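Local coordinates for adenylosuccinate lyase (Francisella tularensis subsp. tularensis SCHU S4, PDB 4EEI) that catalyses the cleavage of adenylosuccinate to AMP and fumarate in purine biosynthesis, and probably the analogous fumarate-releasing step on the path to IMP, at the interface of chains A and B and the interface of chains A and C. Numbering follows the deposited sequence. Chains: chain A/B/C, Adenylosuccinate lyase.

Contact 1: the interface of chains A and B. Residues chain A 184-185, 208-210; chain B 152, 155-156, 425.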
loop_
_atom_site.group_PDB
_atom_site.type_symbol
_atom_site.label_atom_id
_atom_site.label_comp_id
_atom_site.label_asym_id
_atom_site.label_seq_id
_atom_site.Cartn_x
_atom_site.Cartn_y
_atom_site.Cartn_z
ATOM N N VAL A 184 -30.601 11.848 -1.527
ATOM C CA VAL A 184 -29.334 12.379 -2.021
ATOM C C VAL A 184 -28.914 13.663 -1.306
ATOM O O VAL A 184 -28.330 14.553 -1.918
ATOM C CB VAL A 184 -29.359 12.602 -3.556
ATOM C CG1 VAL A 184 -29.380 11.276 -4.281
ATOM C CG2 VAL A 184 -30.568 13.441 -3.959
ATOM N N GLY A 185 -29.203 13.754 -0.009
ATOM C CA GLY A 185 -28.850 14.936 0.761
ATOM C C GLY A 185 -29.678 16.141 0.353
ATOM O O GLY A 185 -29.228 17.283 0.479
ATOM N N GLU A 208 -22.073 18.596 7.281
ATOM C CA GLU A 208 -22.316 19.868 6.582
ATOM C C GLU A 208 -22.931 19.640 5.208
ATOM O O GLU A 208 -23.941 20.255 4.857
ATOM C CB GLU A 208 -21.035 20.700 6.444
ATOM C CG GLU A 208 -20.539 21.331 7.737
ATOM C CD GLU A 208 -19.795 20.344 8.620
ATOM O OE1 GLU A 208 -19.448 19.239 8.133
ATOM O OE2 GLU A 208 -19.561 20.678 9.802
ATOM N N VAL A 209 -22.304 18.769 4.426
ATOM C CA VAL A 209 -22.871 18.351 3.147
ATOM C C VAL A 209 -22.858 16.837 3.078
ATOM O O VAL A 209 -21.816 16.215 2.863
ATOM C CB VAL A 209 -22.083 18.891 1.942
ATOM C CG1 VAL A 209 -22.754 18.441 0.640
ATOM C CG2 VAL A 209 -22.006 20.399 1.988
ATOM N N SER A 210 -24.020 16.238 3.290
ATOM C CA SER A 210 -24.138 14.814 3.100
ATOM C C SER A 210 -24.673 14.591 1.704
ATOM O O SER A 210 -25.239 15.495 1.071
ATOM C CB SER A 210 -25.103 14.208 4.122
ATOM O OG SER A 210 -26.319 14.931 4.135
ATOM N N GLN B 152 -24.576 21.644 -5.141
ATOM C CA GLN B 152 -24.235 20.841 -3.976
ATOM C C GLN B 152 -23.091 19.868 -4.264
ATOM O O GLN B 152 -22.408 19.404 -3.335
ATOM C CB GLN B 152 -25.473 20.095 -3.496
ATOM C CG GLN B 152 -25.406 19.652 -2.057
ATOM C CD GLN B 152 -26.772 19.270 -1.527
ATOM O OE1 GLN B 152 -27.559 20.129 -1.133
ATOM N NE2 GLN B 152 -27.067 17.977 -1.531
ATOM N N LEU B 155 -20.187 22.114 -3.641
ATOM C CA LEU B 155 -20.157 22.444 -2.218
ATOM C C LEU B 155 -19.642 21.256 -1.397
ATOM O O LEU B 155 -18.937 21.442 -0.398
ATOM C CB LEU B 155 -21.543 22.855 -1.723
ATOM C CG LEU B 155 -21.558 23.534 -0.348
ATOM C CD1 LEU B 155 -20.948 24.935 -0.417
ATOM C CD2 LEU B 155 -22.981 23.592 0.217
ATOM N N GLY B 156 -20.006 20.046 -1.817
ATOM C CA GLY B 156 -19.536 18.823 -1.168
ATOM C C GLY B 156 -18.023 18.684 -1.214
ATOM O O GLY B 156 -17.391 18.259 -0.243
ATOM N N VAL B 425 -28.136 24.515 3.711
ATOM C CA VAL B 425 -26.980 23.662 3.454
ATOM C C VAL B 425 -25.760 24.522 3.131
ATOM O O VAL B 425 -24.662 24.256 3.618
ATOM C CB VAL B 425 -27.239 22.642 2.331
ATOM C CG1 VAL B 425 -25.950 21.909 1.957
ATOM C CG2 VAL B 425 -28.298 21.626 2.760
HETATM O O HOH W 1 -29.938 19.917 -0.231
HETATM O O HOH W 2 -25.153 16.258 -1.477
#
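B:Gln152 reaches chain A with CG anti to its backbone N (chi1 -159°) and an extended chain beyond, while A:Val209 has CG1 anti to its own N (chi1 -179°), which places this methyl over B:Gly156 of the B helix. The primary amide of B:Gln152 is gripped at both ends. Its NE2 donates to the backbone carbonyl A:Gly185 O at 3.0 Å, approaching from above the carbonyl plane, 61° out of it, rather than on a lone pair. Water 1 links the same carbonyl to the amide oxygen, lying 2.6 Å from B:Gln152 OE1. Water 2 forms a second bridge, 2.6 Å from B:Gln152 NE2 and 2.7 Å from the backbone A:Ser210 O. With the nitrogen facing a carbonyl acceptor, this orientation of the amide is the chemically sensible one, and the contacts at both its ends should fix its rotation. Beside this polar patch A:Val209 provides the apolar part: CG1 lies 3.7 Å from B:Gly156 CA, where the helix has no side chain to interpose, and CG2 meets B:Leu155 CD2 at 3.8 Å. A:Val209 and the stem of B:Gln152 run antiparallel, CG1 passing alongside B:Gln152 CG. In this patch of the two-fold symmetric A-B interface, chain A loop segments 184-185 and 208-210 rest on the first turns of B helix 151-173, with B:Val425 of helix 422-429 flanking them near A:Glu208 O.

Contact 2: the interface of chains A and B. Residues chain A 421, 424, 428; chain B 187, 191-192.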
loop_
_atom_site.group_PDB
_atom_site.type_symbol
_atom_site.label_atom_id
_atom_site.label_comp_id
_atom_site.label_asym_id
_atom_site.label_seq_id
_atom_site.Cartn_x
_atom_site.Cartn_y
_atom_site.Cartn_z
ATOM N N GLU A 421 21.287 16.705 31.000
ATOM C CA GLU A 421 20.037 17.406 30.720
ATOM C C GLU A 421 18.797 16.537 30.875
ATOM O O GLU A 421 17.706 16.940 30.464
ATOM C CB GLU A 421 20.062 18.005 29.306
ATOM C CG GLU A 421 21.105 19.109 29.100
ATOM C CD GLU A 421 20.696 20.441 29.718
ATOM O OE1 GLU A 421 19.644 20.504 30.389
ATOM O OE2 GLU A 421 21.430 21.430 29.527
ATOM N N HIS A 424 15.583 18.043 32.430
ATOM C CA HIS A 424 14.913 18.975 31.523
ATOM C C HIS A 424 14.139 18.246 30.432
ATOM O O HIS A 424 13.048 18.666 30.051
ATOM C CB HIS A 424 15.922 19.921 30.871
ATOM C CG HIS A 424 16.516 20.920 31.813
ATOM N ND1 HIS A 424 17.868 20.983 32.074
ATOM C CD2 HIS A 424 15.943 21.902 32.548
ATOM C CE1 HIS A 424 18.102 21.959 32.932
ATOM N NE2 HIS A 424 16.952 22.534 33.235
ATOM N N ARG A 428 10.084 18.748 30.027
ATOM C CA ARG A 428 9.418 19.271 28.839
ATOM C C ARG A 428 8.504 18.246 28.170
ATOM O O ARG A 428 7.580 18.604 27.434
ATOM C CB ARG A 428 10.446 19.814 27.843
ATOM C CG ARG A 428 11.268 18.752 27.159
ATOM C CD ARG A 428 12.387 19.389 26.350
ATOM N NE ARG A 428 13.104 18.400 25.555
ATOM C CZ ARG A 428 14.279 18.625 24.977
ATOM N NH1 ARG A 428 14.867 19.806 25.118
ATOM N NH2 ARG A 428 14.861 17.671 24.263
ATOM N N TYR B 187 22.909 15.578 24.810
ATOM C CA TYR B 187 23.467 16.869 25.233
ATOM C C TYR B 187 24.826 16.769 25.927
ATOM O O TYR B 187 25.005 17.284 27.028
ATOM C CB TYR B 187 22.477 17.603 26.149
ATOM C CG TYR B 187 21.138 17.828 25.494
ATOM C CD1 TYR B 187 20.133 16.875 25.582
ATOM C CD2 TYR B 187 20.891 18.985 24.764
ATOM C CE1 TYR B 187 18.904 17.075 24.973
ATOM C CE2 TYR B 187 19.671 19.193 24.149
ATOM C CZ TYR B 187 18.681 18.238 24.259
ATOM O OH TYR B 187 17.469 18.450 23.643
ATOM N N THR B 191 23.731 22.413 25.535
ATOM C CA THR B 191 22.775 22.438 26.628
ATOM C C THR B 191 21.382 22.665 26.046
ATOM O O THR B 191 21.241 23.068 24.890
ATOM C CB THR B 191 23.092 23.559 27.619
ATOM O OG1 THR B 191 22.856 24.828 26.993
ATOM C CG2 THR B 191 24.543 23.477 28.082
ATOM N N THR B 192 20.348 22.414 26.841
ATOM C CA THR B 192 18.992 22.642 26.371
ATOM C C THR B 192 18.742 24.147 26.225
ATOM O O THR B 192 17.886 24.579 25.455
ATOM C CB THR B 192 17.964 22.000 27.304
ATOM O OG1 THR B 192 18.270 22.351 28.658
ATOM C CG2 THR B 192 17.997 20.483 27.164
HETATM O O HOH W 3 20.582 24.090 30.006
#
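A:Glu421, in the loop just before A helix 422-429, meets B:Thr192 at the start of B helix 192-202, while A:Arg428 from that A helix reaches the B loop holding B:Tyr187; this is the helix-start patch of the two-fold A-B interface. The chain of A:Glu421 bends at chi2 (-76°), which brings its carboxylate to the beginning of the B helix. There B:Thr192 N donates to A:Glu421 OE2 at 3.1 Å, coming from above the carboxylate, 79° out of its plane. The other oxygen, A:Glu421 OE1, has a weak bond from the B:Thr192 OG1 hydroxyl. A:His424 steadies this acceptor from within chain A: its ND1 lies 2.5 Å from A:Glu421 OE1 and meets it nearly along the C-O axis. The helix start may further favour a charged carboxylate. Water 3 joins A:Glu421 OE2, at 2.8 Å, to the B:Thr192 hydroxyl. The aliphatic stem also packs, with A:Glu421 CG 3.6 Å from B:Tyr187 CB. A:Arg428 runs out straight toward the tyrosine, which reaches in from the other side, and presents its guanidinium edge to the phenol. The phenol oxygen B:Tyr187 OH lies only 9° out of the guanidinium plane, and A:Arg428 NH2 donates to it at 2.8 Å.

Contact 3: the interface of chains A and C. Residues chain A 5, 275-276, 279-280; chain C 304, 307-308, 311.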
loop_
_atom_site.group_PDB
_atom_site.type_symbol
_atom_site.label_atom_id
_atom_site.label_comp_id
_atom_site.label_asym_id
_atom_site.label_seq_id
_atom_site.Cartn_x
_atom_site.Cartn_y
_atom_site.Cartn_z
ATOM N N TYR A 5 -7.437 -13.647 19.028
ATOM C CA TYR A 5 -7.166 -12.259 19.398
ATOM C C TYR A 5 -8.417 -11.428 19.664
ATOM O O TYR A 5 -8.361 -10.189 19.704
ATOM C CB TYR A 5 -6.355 -11.579 18.300
ATOM C CG TYR A 5 -5.137 -12.352 17.846
ATOM C CD1 TYR A 5 -4.066 -12.577 18.708
ATOM C CD2 TYR A 5 -5.050 -12.832 16.545
ATOM C CE1 TYR A 5 -2.943 -13.276 18.287
ATOM C CE2 TYR A 5 -3.938 -13.529 16.113
ATOM C CZ TYR A 5 -2.891 -13.752 16.984
ATOM O OH TYR A 5 -1.782 -14.442 16.544
ATOM N N GLU A 275 7.086 -9.410 18.950
ATOM C CA GLU A 275 7.002 -9.937 17.590
ATOM C C GLU A 275 5.541 -10.024 17.158
ATOM O O GLU A 275 5.177 -9.590 16.058
ATOM C CB GLU A 275 7.711 -11.291 17.473
ATOM C CG GLU A 275 9.228 -11.106 17.544
ATOM C CD GLU A 275 10.017 -12.407 17.520
ATOM O OE1 GLU A 275 9.429 -13.473 17.244
ATOM O OE2 GLU A 275 11.240 -12.339 17.772
ATOM N N ASN A 276 4.702 -10.569 18.031
ATOM C CA ASN A 276 3.266 -10.595 17.781
ATOM C C ASN A 276 2.733 -9.199 17.442
ATOM O O ASN A 276 1.992 -9.022 16.470
ATOM C CB ASN A 276 2.544 -11.167 19.005
ATOM C CG ASN A 276 1.040 -11.078 18.891
ATOM O OD1 ASN A 276 0.441 -10.029 19.163
ATOM N ND2 ASN A 276 0.411 -12.188 18.509
ATOM N N GLY A 279 3.441 -7.900 13.923
ATOM C CA GLY A 279 2.422 -8.407 13.007
ATOM C C GLY A 279 1.105 -7.643 13.065
ATOM O O GLY A 279 0.492 -7.382 12.030
ATOM N N MET A 280 0.661 -7.291 14.268
ATOM C CA MET A 280 -0.556 -6.501 14.437
ATOM C C MET A 280 -0.381 -5.144 13.774
ATOM O O MET A 280 -1.302 -4.641 13.125
ATOM C CB MET A 280 -0.855 -6.294 15.923
ATOM C CG MET A 280 -1.120 -7.584 16.681
ATOM S SD MET A 280 -2.578 -8.424 16.044
ATOM C CE MET A 280 -2.507 -9.969 16.956
ATOM N N SER C 304 6.763 -12.563 13.821
ATOM C CA SER C 304 5.839 -11.460 13.525
ATOM C C SER C 304 4.850 -11.798 12.406
ATOM O O SER C 304 3.706 -11.325 12.402
ATOM C CB SER C 304 6.619 -10.198 13.153
ATOM O OG SER C 304 7.376 -10.398 11.972
ATOM N N SER C 307 0.903 -13.859 13.474
ATOM C CA SER C 307 -0.380 -13.208 13.786
ATOM C C SER C 307 -0.996 -12.602 12.528
ATOM O O SER C 307 -2.197 -12.729 12.283
ATOM C CB SER C 307 -0.188 -12.114 14.828
ATOM O OG SER C 307 0.803 -11.195 14.403
ATOM N N ALA C 308 -0.174 -11.946 11.726
ATOM C CA ALA C 308 -0.668 -11.356 10.476
ATOM C C ALA C 308 -1.287 -12.407 9.565
ATOM O O ALA C 308 -2.396 -12.224 9.056
ATOM C CB ALA C 308 0.439 -10.613 9.759
ATOM N N PHE C 311 -4.818 -13.701 10.306
ATOM C CA PHE C 311 -5.914 -12.839 9.859
ATOM C C PHE C 311 -6.073 -12.868 8.346
ATOM O O PHE C 311 -7.146 -13.172 7.833
ATOM C CB PHE C 311 -5.653 -11.380 10.247
ATOM C CG PHE C 311 -5.986 -11.049 11.678
ATOM C CD1 PHE C 311 -7.285 -10.743 12.049
ATOM C CD2 PHE C 311 -4.989 -11.001 12.638
ATOM C CE1 PHE C 311 -7.579 -10.415 13.368
ATOM C CE2 PHE C 311 -5.275 -10.662 13.949
ATOM C CZ PHE C 311 -6.565 -10.379 14.314
#
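C:Ser307 lies at the centre of the first shell: its hydroxyl OG donates to the helix carbonyl A:Asn276 O at 3.2 Å, in the carbonyl plane and on a lone pair. The serine holds OG between its backbone N and carbonyl carbon (chi1 55°), turning the hydroxyl toward A helix 272-293. C:Ser307 CB lies 3.3 Å from A:Tyr5 OH, almost straight above the phenol oxygen and beyond the ring rim. One turn further along the C helix, C:Phe311 meets A:Tyr5 rim to rim, C:Phe311 CE2 being 3.4 Å from A:Tyr5 CD2. The ring planes are within about 20° of parallel, but stepped past one another rather than stacked. At the other end of the patch the backbones are close: A:Gly279 CA is 3.2 Å from C:Ser304 O, an approach that a residue without a side chain permits. A:Met280 both touches chain C and backs the tyrosine: it bends at chi2 (-62°), and its methyl sits over the centre of the A:Tyr5 ring, on the face that C:Phe311 and C:Ser307 also approach, which should restrain the tilt of the tyrosine. C:Ser307 also lines the AMP pocket, so the packing of A helix 272-293 on C helix 304-333 may help to hold a helix that forms part of the active site. The A:Met280 methyl links the two sides, with CE 3.8 Å from C:Ser307 CB.

Centre to centre of their C-alpha atoms, contact 1 lies about 51 Å from contact 2 and 41 Å from contact 3, with 38 Å between contacts 2 and 3. Contacts 1 and 2 nevertheless use the same elements with the chains exchanged: helix 422-429 supplies B:Val425 to one and A:His424 and A:Arg428 to the other, and both draw on a nearby stretch, A:Val184 and A:Gly185 in one, B:Tyr187 to B:Thr192 in the other. By the two-fold, each end of the A-B pair therefore carries both patches. Contact 3 joins A to C through different helices, so chain A contacts two neighbours, as expected for the tetrameric assembly of this lyase family.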